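Local coordinates for protein TIR domain-containing adapter molecule 1 (Homo sapiens, PDB 4BSX) that probably relays Toll-like receptor signals as an innate-immune adaptor inducing interferon-beta, with a helical N-terminal domain structurally similar to IFIT proteins, at residues His31-Pro36 against Gln41-Leu46; Leu75-Arg78 against Gly82-Ser85; Gln122-Thr127 against Gly137-Glu142. The protein carries 2 engineered substitutions. All blocks are in the same frame, centred on the assembly; numbering follows the deposited sequence.

In the fold
Interaction 1 is the buried one, interaction 3 is partly buried and interaction 2 lies at the surface of this all-helical domain. Interaction 1 packs leucines at the junction of helices 23-33 and 43-53, interaction 3 sets a leucine between the antiparallel helices 114-130 and 136-147, and both have side chains touching helix 96-108. Interaction 2 holds no second helix; it folds the loop after helix 71-79 back onto that helix with a backbone hydrogen bond and an arginine. Interactions 1 and 2 meet directly, L45 CD1 packing 4.1 Å from V76 CG2, so helix 43-53 belongs to both neighbourhoods. Interactions 2 and 3 stand apart, with centres about 27 Å from each other.

Interaction 1: His31-Pro36 against Gln41-Leu46; sequences HKLKTP and QGQDLL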
ATOM      1  N   HIS A  31     -14.432  -6.878  -2.780  1.00  8.82           N
ATOM      2  CA  HIS A  31     -15.793  -6.393  -2.781  1.00  7.85           C
ATOM      3  C   HIS A  31     -15.879  -5.181  -1.831  1.00 13.59           C
ATOM      4  O   HIS A  31     -16.552  -4.187  -2.125  1.00 14.47           O
ATOM      5  CB  HIS A  31     -16.744  -7.508  -2.306  1.00  8.57           C
ATOM      6  CG  HIS A  31     -16.822  -8.704  -3.221  1.00 10.28           C
ATOM      7  ND1 HIS A  31     -16.906  -8.606  -4.590  1.00 10.94           N
ATOM      8  CD2 HIS A  31     -16.842 -10.024  -2.931  1.00  7.16           C
ATOM      9  CE1 HIS A  31     -16.975  -9.823  -5.111  1.00  9.33           C
ATOM     10  NE2 HIS A  31     -16.924 -10.692  -4.127  1.00 14.98           N
ATOM     11  N   LYS A  32     -15.188  -5.308  -0.697  1.00  6.27           N
ATOM     12  CA  LYS A  32     -15.146  -4.315   0.380  1.00 16.07           C
ATOM     13  C   LYS A  32     -14.296  -3.072   0.095  1.00 14.12           C
ATOM     14  O   LYS A  32     -14.680  -1.971   0.438  1.00  9.07           O
ATOM     15  CB  LYS A  32     -14.581  -4.975   1.638  1.00 14.44           C
ATOM     16  CG  LYS A  32     -14.505  -4.086   2.828  1.00 18.29           C
ATOM     17  CD  LYS A  32     -14.062  -4.901   4.032  1.00 19.75           C
ATOM     18  CE  LYS A  32     -13.904  -4.038   5.269  1.00 16.49           C
ATOM     19  NZ  LYS A  32     -13.614  -4.795   6.513  1.00 30.48           N
ATOM     20  N   LEU A  33     -13.125  -3.246  -0.503  1.00 13.24           N
ATOM     21  CA  LEU A  33     -12.166  -2.137  -0.600  1.00 15.04           C
ATOM     22  C   LEU A  33     -12.592  -1.148  -1.671  1.00 20.47           C
ATOM     23  O   LEU A  33     -12.163   0.003  -1.673  1.00 24.76           O
ATOM     24  CB  LEU A  33     -10.774  -2.665  -0.920  1.00  7.52           C
ATOM     25  CG  LEU A  33     -10.024  -3.333   0.238  1.00 10.26           C
ATOM     26  CD1 LEU A  33      -8.621  -3.741  -0.182  1.00 22.08           C
ATOM     27  CD2 LEU A  33      -9.937  -2.347   1.418  1.00 24.35           C
ATOM     28  N   LYS A  34     -13.466  -1.612  -2.562  1.00 20.91           N
ATOM     29  CA  LYS A  34     -13.839  -0.906  -3.791  1.00 26.18           C
ATOM     30  C   LYS A  34     -14.550   0.416  -3.524  1.00 24.73           C
ATOM     31  O   LYS A  34     -14.472   1.333  -4.346  1.00 31.18           O
ATOM     32  CB  LYS A  34     -14.706  -1.858  -4.643  1.00 26.46           C
ATOM     33  CG  LYS A  34     -15.533  -1.218  -5.761  1.00 36.80           C
ATOM     34  CD  LYS A  34     -14.834  -1.257  -7.111  1.00 35.87           C
ATOM     35  CE  LYS A  34     -15.843  -1.157  -8.273  1.00 34.74           C
ATOM     36  NZ  LYS A  34     -15.204  -1.099  -9.636  1.00 47.19           N
ATOM     37  N   THR A  35     -15.234   0.511  -2.380  1.00 27.29           N
ATOM     38  CA  THR A  35     -15.961   1.731  -1.998  1.00 34.69           C
ATOM     39  C   THR A  35     -15.277   2.397  -0.814  1.00 32.36           C
ATOM     40  O   THR A  35     -14.989   1.731   0.187  1.00 26.83           O
ATOM     41  CB  THR A  35     -17.445   1.447  -1.590  1.00 46.26           C
ATOM     42  OG1 THR A  35     -17.486   0.653  -0.392  1.00 36.94           O
ATOM     43  CG2 THR A  35     -18.230   0.745  -2.725  1.00 35.93           C
ATOM     44  N   PRO A  36     -15.083   3.733  -0.894  1.00 55.23           N
ATOM     45  CA  PRO A  36     -14.206   4.466   0.040  1.00 59.38           C
ATOM     46  C   PRO A  36     -14.711   4.573   1.483  1.00 40.15           C
ATOM     47  O   PRO A  36     -15.927   4.530   1.721  1.00 42.03           O
ATOM     48  CB  PRO A  36     -14.109   5.872  -0.589  1.00 52.92           C
ATOM     49  CG  PRO A  36     -14.795   5.770  -1.951  1.00 48.71           C
ATOM     50  CD  PRO A  36     -15.751   4.650  -1.841  1.00 34.20           C
ATOM     51  N   GLN A  41      -6.566   5.933   3.834  1.00 28.81           N
ATOM     52  CA  GLN A  41      -5.651   6.146   2.730  1.00 27.17           C
ATOM     53  C   GLN A  41      -4.979   4.817   2.431  1.00 12.45           C
ATOM     54  O   GLN A  41      -4.631   4.033   3.342  1.00  9.51           O
ATOM     55  CB  GLN A  41      -4.626   7.250   3.054  1.00 30.99           C
ATOM     56  CG  GLN A  41      -5.245   8.657   3.248  1.00 21.23           C
ATOM     57  CD  GLN A  41      -5.647   8.898   4.694  1.00 36.15           C
ATOM     58  OE1 GLN A  41      -5.628   7.981   5.514  1.00 37.85           O
ATOM     59  NE2 GLN A  41      -6.016  10.128   5.010  1.00 64.87           N
ATOM     60  N   GLY A  42      -4.835   4.557   1.143  1.00 17.65           N
ATOM     61  CA  GLY A  42      -4.194   3.341   0.662  1.00 17.73           C
ATOM     62  C   GLY A  42      -5.156   2.268   0.175  1.00 20.75           C
ATOM     63  O   GLY A  42      -4.734   1.352  -0.544  1.00 23.99           O
ATOM     64  N   GLN A  43      -6.432   2.396   0.551  1.00 15.50           N
ATOM     65  CA  GLN A  43      -7.473   1.424   0.211  1.00 21.53           C
ATOM     66  C   GLN A  43      -7.502   1.183  -1.260  1.00 11.81           C
ATOM     67  O   GLN A  43      -7.667   0.049  -1.694  1.00 10.71           O
ATOM     68  CB  GLN A  43      -8.870   1.944   0.581  1.00 15.41           C
ATOM     69  CG  GLN A  43      -9.247   1.881   2.033  1.00 29.37           C
ATOM     70  CD  GLN A  43     -10.764   1.793   2.260  1.00 43.23           C
ATOM     71  OE1 GLN A  43     -11.217   1.200   3.242  1.00 40.51           O
ATOM     72  NE2 GLN A  43     -11.547   2.380   1.353  1.00 38.22           N
ATOM     73  N   ASP A  44      -7.435   2.278  -2.023  1.00 13.71           N
ATOM     74  CA  ASP A  44      -7.570   2.183  -3.475  1.00 16.74           C
ATOM     75  C   ASP A  44      -6.400   1.363  -4.052  1.00 14.92           C
ATOM     76  O   ASP A  44      -6.604   0.505  -4.898  1.00 18.35           O
ATOM     77  CB  ASP A  44      -7.646   3.565  -4.124  1.00 18.73           C
ATOM     78  CG  ASP A  44      -9.021   4.195  -4.011  1.00 27.48           C
ATOM     79  OD1 ASP A  44      -9.995   3.459  -3.744  1.00 27.06           O
ATOM     80  OD2 ASP A  44      -9.124   5.424  -4.213  1.00 38.82           O
ATOM     81  N   LEU A  45      -5.190   1.611  -3.573  1.00 13.98           N
ATOM     82  CA  LEU A  45      -4.014   0.907  -4.064  1.00 15.40           C
ATOM     83  C   LEU A  45      -4.146  -0.561  -3.627  1.00 13.08           C
ATOM     84  O   LEU A  45      -3.960  -1.471  -4.438  1.00 10.37           O
ATOM     85  CB  LEU A  45      -2.715   1.556  -3.514  1.00 13.13           C
ATOM     86  CG  LEU A  45      -1.368   0.862  -3.806  1.00 24.40           C
ATOM     87  CD1 LEU A  45      -1.138   0.826  -5.299  1.00 14.04           C
ATOM     88  CD2 LEU A  45      -0.145   1.521  -3.095  1.00 15.07           C
ATOM     89  N   LEU A  46      -4.524  -0.790  -2.365  1.00 13.14           N
ATOM     90  CA  LEU A  46      -4.751  -2.153  -1.885  1.00 16.87           C
ATOM     91  C   LEU A  46      -5.865  -2.883  -2.660  1.00 15.88           C
ATOM     92  O   LEU A  46      -5.809  -4.105  -2.854  1.00 13.49           O
ATOM     93  CB  LEU A  46      -5.066  -2.171  -0.398  1.00 12.49           C
ATOM     94  CG  LEU A  46      -5.044  -3.572   0.258  1.00 19.22           C
ATOM     95  CD1 LEU A  46      -3.703  -4.267   0.124  1.00 16.05           C
ATOM     96  CD2 LEU A  46      -5.404  -3.490   1.729  1.00 14.05           C
TER
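L33 lays its CD1 methyl against the branch point of L46, 3.6 Å from L46 CG, with L46 CD2 at 3.8 Å and L46 CB at 3.9 Å, so one methyl nests on the flank of the other leucine. The two side chains pass at a slant. Because CG of L33 lies beside its backbone N (chi1 -75°) and the chain then runs extended, CD1 is carried over toward helix 43-53. Q43, one turn before L46, points its CB at 31-36; L33 and Q43 make the closest backbone approach, their CA atoms 5.9 Å apart. The end of the Q43 side chain lies by T35 and P36, and so spans the exposed bend that these two residues form. G42 occupies the N-cap position of helix 43-53, and its carbonyl O receives the first-turn bond from L46 N at 2.8 Å. At a phi of 102° a side chain on G42 would collide with the carbonyl O of Q41, which suits a glycine to this place. This corner between helices 23-33 and 43-53 lies against helix 96-108: L46 packs on L102 and L105, Q43 on L105, while L45 turns to V72 and V76 of helix 71-79.

Interaction 2: Leu75-Arg78 against Gly82-Ser85; sequences LVAR and GVDS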
ATOM      1  N   LEU A  75       4.507   2.879  -9.964  1.00 16.18           N
ATOM      2  CA  LEU A  75       5.462   1.800  -9.768  1.00 13.68           C
ATOM      3  C   LEU A  75       4.769   0.420  -9.739  1.00 11.42           C
ATOM      4  O   LEU A  75       5.269  -0.549 -10.303  1.00 13.71           O
ATOM      5  CB  LEU A  75       6.220   2.013  -8.464  1.00 15.45           C
ATOM      6  CG  LEU A  75       7.410   1.044  -8.246  1.00 25.72           C
ATOM      7  CD1 LEU A  75       8.683   1.573  -8.968  1.00 15.87           C
ATOM      8  CD2 LEU A  75       7.721   0.798  -6.765  1.00 24.96           C
ATOM      9  N   VAL A  76       3.639   0.334  -9.043  1.00 13.50           N
ATOM     10  CA  VAL A  76       2.827  -0.896  -9.017  1.00 10.48           C
ATOM     11  C   VAL A  76       2.262  -1.255 -10.400  1.00  9.55           C
ATOM     12  O   VAL A  76       2.304  -2.402 -10.817  1.00 15.77           O
ATOM     13  CB  VAL A  76       1.711  -0.828  -7.954  1.00 11.45           C
ATOM     14  CG1 VAL A  76       0.735  -1.988  -8.137  1.00  7.68           C
ATOM     15  CG2 VAL A  76       2.327  -0.861  -6.556  1.00 19.01           C
ATOM     16  N   ALA A  77       1.791  -0.279 -11.146  1.00  8.02           N
ATOM     17  CA  ALA A  77       1.279  -0.566 -12.473  1.00  8.46           C
ATOM     18  C   ALA A  77       2.366  -1.195 -13.344  1.00 13.30           C
ATOM     19  O   ALA A  77       2.120  -2.147 -14.093  1.00 11.73           O
ATOM     20  CB  ALA A  77       0.779   0.732 -13.127  1.00  6.81           C
ATOM     21  N   ARG A  78       3.570  -0.630 -13.264  1.00 14.37           N
ATOM     22  CA  ARG A  78       4.650  -1.033 -14.131  1.00 12.90           C
ATOM     23  C   ARG A  78       5.258  -2.333 -13.705  1.00 12.26           C
ATOM     24  O   ARG A  78       5.440  -3.209 -14.516  1.00 11.96           O
ATOM     25  CB  ARG A  78       5.737   0.041 -14.167  1.00 10.42           C
ATOM     26  CG  ARG A  78       5.333   1.261 -14.925  1.00 13.20           C
ATOM     27  CD  ARG A  78       6.138   2.474 -14.470  1.00 13.23           C
ATOM     28  NE  ARG A  78       5.549   3.690 -15.004  1.00 21.58           N
ATOM     29  CZ  ARG A  78       5.893   4.917 -14.641  1.00 24.23           C
ATOM     30  NH1 ARG A  78       6.851   5.105 -13.738  1.00 20.99           N
ATOM     31  NH2 ARG A  78       5.297   5.954 -15.208  1.00 21.76           N
ATOM     32  N   GLY A  82       2.451  -4.857 -15.159  1.00 15.50           N
ATOM     33  CA  GLY A  82       3.005  -5.070 -16.487  1.00 13.05           C
ATOM     34  C   GLY A  82       2.703  -3.963 -17.474  1.00 14.41           C
ATOM     35  O   GLY A  82       2.805  -4.136 -18.684  1.00  9.65           O
ATOM     36  N   VAL A  83       2.337  -2.801 -16.960  1.00 10.11           N
ATOM     37  CA  VAL A  83       1.997  -1.679 -17.821  1.00 14.17           C
ATOM     38  C   VAL A  83       3.267  -0.892 -18.118  1.00 22.41           C
ATOM     39  O   VAL A  83       3.943  -0.428 -17.211  1.00 22.47           O
ATOM     40  CB  VAL A  83       0.952  -0.764 -17.143  1.00 20.13           C
ATOM     41  CG1 VAL A  83       0.681   0.454 -18.015  1.00 17.76           C
ATOM     42  CG2 VAL A  83      -0.351  -1.555 -16.829  1.00 21.93           C
ATOM     43  N   ASP A  84       3.614  -0.759 -19.390  1.00 28.90           N
ATOM     44  CA  ASP A  84       4.874  -0.147 -19.724  1.00 24.20           C
ATOM     45  C   ASP A  84       4.659   1.365 -19.637  1.00 28.99           C
ATOM     46  O   ASP A  84       3.563   1.850 -19.914  1.00 25.87           O
ATOM     47  CB  ASP A  84       5.396  -0.639 -21.091  1.00 30.81           C
ATOM     48  CG  ASP A  84       6.498  -1.780 -20.961  1.00 49.72           C
ATOM     49  OD1 ASP A  84       7.339  -1.812 -19.997  1.00 24.19           O
ATOM     50  OD2 ASP A  84       6.526  -2.652 -21.857  1.00 51.99           O
ATOM     51  N   SER A  85       5.675   2.088 -19.169  1.00 28.22           N
ATOM     52  CA  SER A  85       5.623   3.540 -19.086  1.00 33.10           C
ATOM     53  C   SER A  85       5.518   4.175 -20.471  1.00 32.89           C
ATOM     54  O   SER A  85       6.075   3.679 -21.459  1.00 28.94           O
ATOM     55  CB  SER A  85       6.873   4.085 -18.384  1.00 33.61           C
ATOM     56  OG  SER A  85       6.778   5.494 -18.198  1.00 26.92           O
TER
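This is a surface contact in which a helix C-terminus is closed by the chain that follows it: helix 71-79 of the helical, IFIT-like domain gives way to a long loop, and G82-S85 doubles back alongside L75-R78. G82 is the first residue past the helix to abandon helical backbone angles, with phi at 79°, and it turns the chain in a way that brings V83 N back to the carbonyl of A77. The closing bond runs from V83 N to A77 O, 2.9 Å long and nearly straight at 170°, the donor standing somewhat off the carbonyl plane. G82 N lies equally near A77 O but points poorly for a bond. Beside this bond V83 packs on the helix, its CB 4.3 Å from A77 CB, and its side chain also touches R61 of helix 57-65.

R78 supplies the other half. Its CG sits beside the backbone N (chi1 -72°), and from there the chain runs extended to NE along the loop. The guanidinium offers one face to S85 OG, which approaches NH2 to 3.4 Å without the direction of a hydrogen bond; that hydroxyl is instead hydrogen-bonded to E87 N. NH1 of R78 forms a salt bridge with E90, further along the loop. With an alanine here, E90 would probably lose its cationic mate and the flank of S85 its cover, setting this part of the loop freer to move. Close to the backbone, V83 O is flanked by carbon: R78 CG lies 3.2 Å from V83 O, and a CA-H...O contact joins R78 CA to V83 O, also at 3.2 Å.

Interaction 3: Gln122-Thr127 against Gly137-Glu142; sequences QEAVRT and GELQDE
L139 projects its CB toward helix 114-130 from the second arm of an antiparallel helical hairpin, in which the axes of the segments 122-127 and 137-142 approach to 9.9 Å at 167°. From CB the chain places CG anti to the backbone N (chi1 167°), where CG meets V125 CG2 at 4.0 Å, the two side chains slanting past one another. Beyond CG, the CD2 methyl makes the closest approaches: it rests 3.8 Å from A124 CB and 3.5 Å from the carbonyl oxygen of A124, and also reaches V125 CA. One leucine methyl thus settles over the backbone and side chain of two successive residues, with small A124 letting it come down close to the helix. Around it, W97 of helix 96-108 and Y121 and L128 of helix 114-130 complete a largely apolar setting for L139. Toward the solvent-facing edge, V125 CG1 borders Q140 CG at 4.4 Å, a looser contact with the aliphatic part of an exposed glutamine. The backbones come nearest at this same pair. E142, one turn after the contact, faces helix 96-108 and pairs with R101. On the first arm T127 turns its hydroxyl back onto its own helix: E123 O accepts T127 OG1 at 2.9 Å and T127 N at 2.8 Å, the two donors arriving from opposite faces of the carbonyl plane.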
ATOM      1  N   GLN A 122       7.446   3.171  11.560  1.00 13.35           N
ATOM      2  CA  GLN A 122       8.753   3.586  11.989  1.00 19.35           C
ATOM      3  C   GLN A 122       9.662   3.810  10.793  1.00 20.90           C
ATOM      4  O   GLN A 122      10.190   4.897  10.635  1.00 28.21           O
ATOM      5  CB  GLN A 122       9.353   2.531  12.916  1.00 22.56           C
ATOM      6  CG  GLN A 122       8.643   2.426  14.233  1.00 25.02           C
ATOM      7  CD  GLN A 122       9.277   1.396  15.121  1.00 41.32           C
ATOM      8  OE1 GLN A 122       9.557   0.273  14.684  1.00 42.35           O
ATOM      9  NE2 GLN A 122       9.538   1.770  16.365  1.00 42.65           N
ATOM     10  N   GLU A 123       9.849   2.787   9.960  1.00 11.69           N
ATOM     11  CA  GLU A 123      10.703   2.909   8.796  1.00 24.20           C
ATOM     12  C   GLU A 123      10.295   4.105   7.966  1.00 15.83           C
ATOM     13  O   GLU A 123      11.136   4.764   7.378  1.00 12.85           O
ATOM     14  CB  GLU A 123      10.688   1.612   7.937  1.00 17.34           C
ATOM     15  CG  GLU A 123      11.358   0.447   8.659  1.00 42.98           C
ATOM     16  CD  GLU A 123      11.223  -0.890   7.934  1.00 57.19           C
ATOM     17  OE1 GLU A 123      10.684  -0.901   6.805  1.00 67.12           O
ATOM     18  OE2 GLU A 123      11.658  -1.933   8.491  1.00 54.73           O
ATOM     19  N   ALA A 124       9.005   4.378   7.886  1.00 17.01           N
ATOM     20  CA  ALA A 124       8.561   5.515   7.091  1.00 17.33           C
ATOM     21  C   ALA A 124       9.072   6.763   7.768  1.00 13.52           C
ATOM     22  O   ALA A 124       9.419   7.734   7.114  1.00 13.40           O
ATOM     23  CB  ALA A 124       7.044   5.560   7.009  1.00 16.43           C
ATOM     24  N   VAL A 125       9.064   6.747   9.098  1.00 17.89           N
ATOM     25  CA  VAL A 125       9.368   7.960   9.856  1.00 18.17           C
ATOM     26  C   VAL A 125      10.869   8.206   9.687  1.00 18.63           C
ATOM     27  O   VAL A 125      11.285   9.315   9.368  1.00 17.50           O
ATOM     28  CB  VAL A 125       8.934   7.835  11.339  1.00 19.00           C
ATOM     29  CG1 VAL A 125       9.603   8.886  12.191  1.00 14.40           C
ATOM     30  CG2 VAL A 125       7.434   7.953  11.464  1.00 22.75           C
ATOM     31  N   ARG A 126      11.655   7.129   9.808  1.00 23.94           N
ATOM     32  CA  ARG A 126      13.086   7.153   9.525  1.00 19.35           C
ATOM     33  C   ARG A 126      13.370   7.659   8.130  1.00 16.42           C
ATOM     34  O   ARG A 126      14.164   8.550   7.950  1.00 24.88           O
ATOM     35  CB  ARG A 126      13.662   5.760   9.684  1.00 27.50           C
ATOM     36  CG  ARG A 126      15.170   5.702   9.839  1.00 42.97           C
ATOM     37  CD  ARG A 126      15.587   4.273  10.065  1.00 52.03           C
ATOM     38  NE  ARG A 126      14.679   3.663  11.033  1.00 61.64           N
ATOM     39  CZ  ARG A 126      14.392   2.371  11.083  1.00 66.26           C
ATOM     40  NH1 ARG A 126      14.961   1.540  10.223  1.00 67.69           N
ATOM     41  NH2 ARG A 126      13.538   1.918  11.996  1.00 56.26           N
ATOM     42  N   THR A 127      12.708   7.107   7.136  1.00 16.96           N
ATOM     43  CA  THR A 127      12.903   7.563   5.770  1.00 20.66           C
ATOM     44  C   THR A 127      12.644   9.088   5.597  1.00 13.20           C
ATOM     45  O   THR A 127      13.516   9.796   5.108  1.00 20.11           O
ATOM     46  CB  THR A 127      12.044   6.735   4.827  1.00 15.16           C
ATOM     47  OG1 THR A 127      12.502   5.390   4.846  1.00 26.54           O
ATOM     48  CG2 THR A 127      12.147   7.246   3.421  1.00 20.16           C
ATOM     49  N   GLY A 137       5.968  15.755  10.152  1.00 14.65           N
ATOM     50  CA  GLY A 137       5.030  15.921  11.259  1.00 15.31           C
ATOM     51  C   GLY A 137       3.693  15.203  10.963  1.00 18.48           C
ATOM     52  O   GLY A 137       3.146  14.476  11.785  1.00 11.23           O
ATOM     53  N   GLU A 138       3.181  15.439   9.760  1.00 14.78           N
ATOM     54  CA  GLU A 138       1.989  14.772   9.255  1.00 16.67           C
ATOM     55  C   GLU A 138       2.030  13.274   9.444  1.00 15.60           C
ATOM     56  O   GLU A 138       1.055  12.673   9.929  1.00  9.09           O
ATOM     57  CB  GLU A 138       1.800  15.091   7.765  1.00 12.70           C
ATOM     58  CG  GLU A 138       0.633  14.342   7.164  1.00 24.58           C
ATOM     59  CD  GLU A 138       0.325  14.812   5.769  1.00 22.64           C
ATOM     60  OE1 GLU A 138       1.007  15.743   5.319  1.00 23.29           O
ATOM     61  OE2 GLU A 138      -0.601  14.267   5.139  1.00 23.14           O
ATOM     62  N   LEU A 139       3.157  12.680   9.041  1.00 14.68           N
ATOM     63  CA  LEU A 139       3.337  11.236   9.080  1.00 11.90           C
ATOM     64  C   LEU A 139       3.383  10.715  10.510  1.00 17.66           C
ATOM     65  O   LEU A 139       2.790   9.650  10.821  1.00 11.58           O
ATOM     66  CB  LEU A 139       4.619  10.850   8.346  1.00 13.52           C
ATOM     67  CG  LEU A 139       5.122   9.407   8.551  1.00 10.33           C
ATOM     68  CD1 LEU A 139       4.087   8.408   8.086  1.00 16.90           C
ATOM     69  CD2 LEU A 139       6.376   9.215   7.803  1.00 10.74           C
ATOM     70  N   GLN A 140       4.086  11.470  11.361  1.00 12.34           N
ATOM     71  CA  GLN A 140       4.255  11.152  12.763  1.00 14.07           C
ATOM     72  C   GLN A 140       2.898  11.214  13.435  1.00 17.67           C
ATOM     73  O   GLN A 140       2.612  10.377  14.291  1.00 15.59           O
ATOM     74  CB  GLN A 140       5.184  12.159  13.448  1.00 21.06           C
ATOM     75  CG  GLN A 140       6.689  11.992  13.187  1.00 24.66           C
ATOM     76  CD  GLN A 140       7.492  13.218  13.714  1.00 23.01           C
ATOM     77  OE1 GLN A 140       6.952  14.324  13.825  1.00 30.58           O
ATOM     78  NE2 GLN A 140       8.759  13.019  14.029  1.00 23.26           N
ATOM     79  N   ASP A 141       2.077  12.208  13.071  1.00 13.77           N
ATOM     80  CA  ASP A 141       0.695  12.306  13.587  1.00 16.80           C
ATOM     81  C   ASP A 141      -0.092  11.061  13.210  1.00 20.50           C
ATOM     82  O   ASP A 141      -0.683  10.379  14.068  1.00 21.60           O
ATOM     83  CB  ASP A 141      -0.017  13.545  13.043  1.00 20.93           C
ATOM     84  CG  ASP A 141       0.464  14.833  13.692  1.00 26.29           C
ATOM     85  OD1 ASP A 141       1.009  14.740  14.827  1.00 17.15           O
ATOM     86  OD2 ASP A 141       0.298  15.922  13.060  1.00 25.20           O
ATOM     87  N   GLU A 142      -0.098  10.760  11.917  1.00 22.20           N
ATOM     88  CA  GLU A 142      -0.692   9.508  11.416  1.00 15.59           C
ATOM     89  C   GLU A 142      -0.118   8.257  12.093  1.00 12.60           C
ATOM     90  O   GLU A 142      -0.822   7.346  12.470  1.00 18.49           O
ATOM     91  CB  GLU A 142      -0.506   9.426   9.903  1.00 15.55           C
ATOM     92  CG  GLU A 142      -0.892   8.101   9.310  1.00 22.86           C
ATOM     93  CD  GLU A 142      -0.823   8.142   7.814  1.00 21.73           C
ATOM     94  OE1 GLU A 142      -0.984   9.274   7.299  1.00 12.53           O
ATOM     95  OE2 GLU A 142      -0.591   7.057   7.181  1.00 18.16           O
TER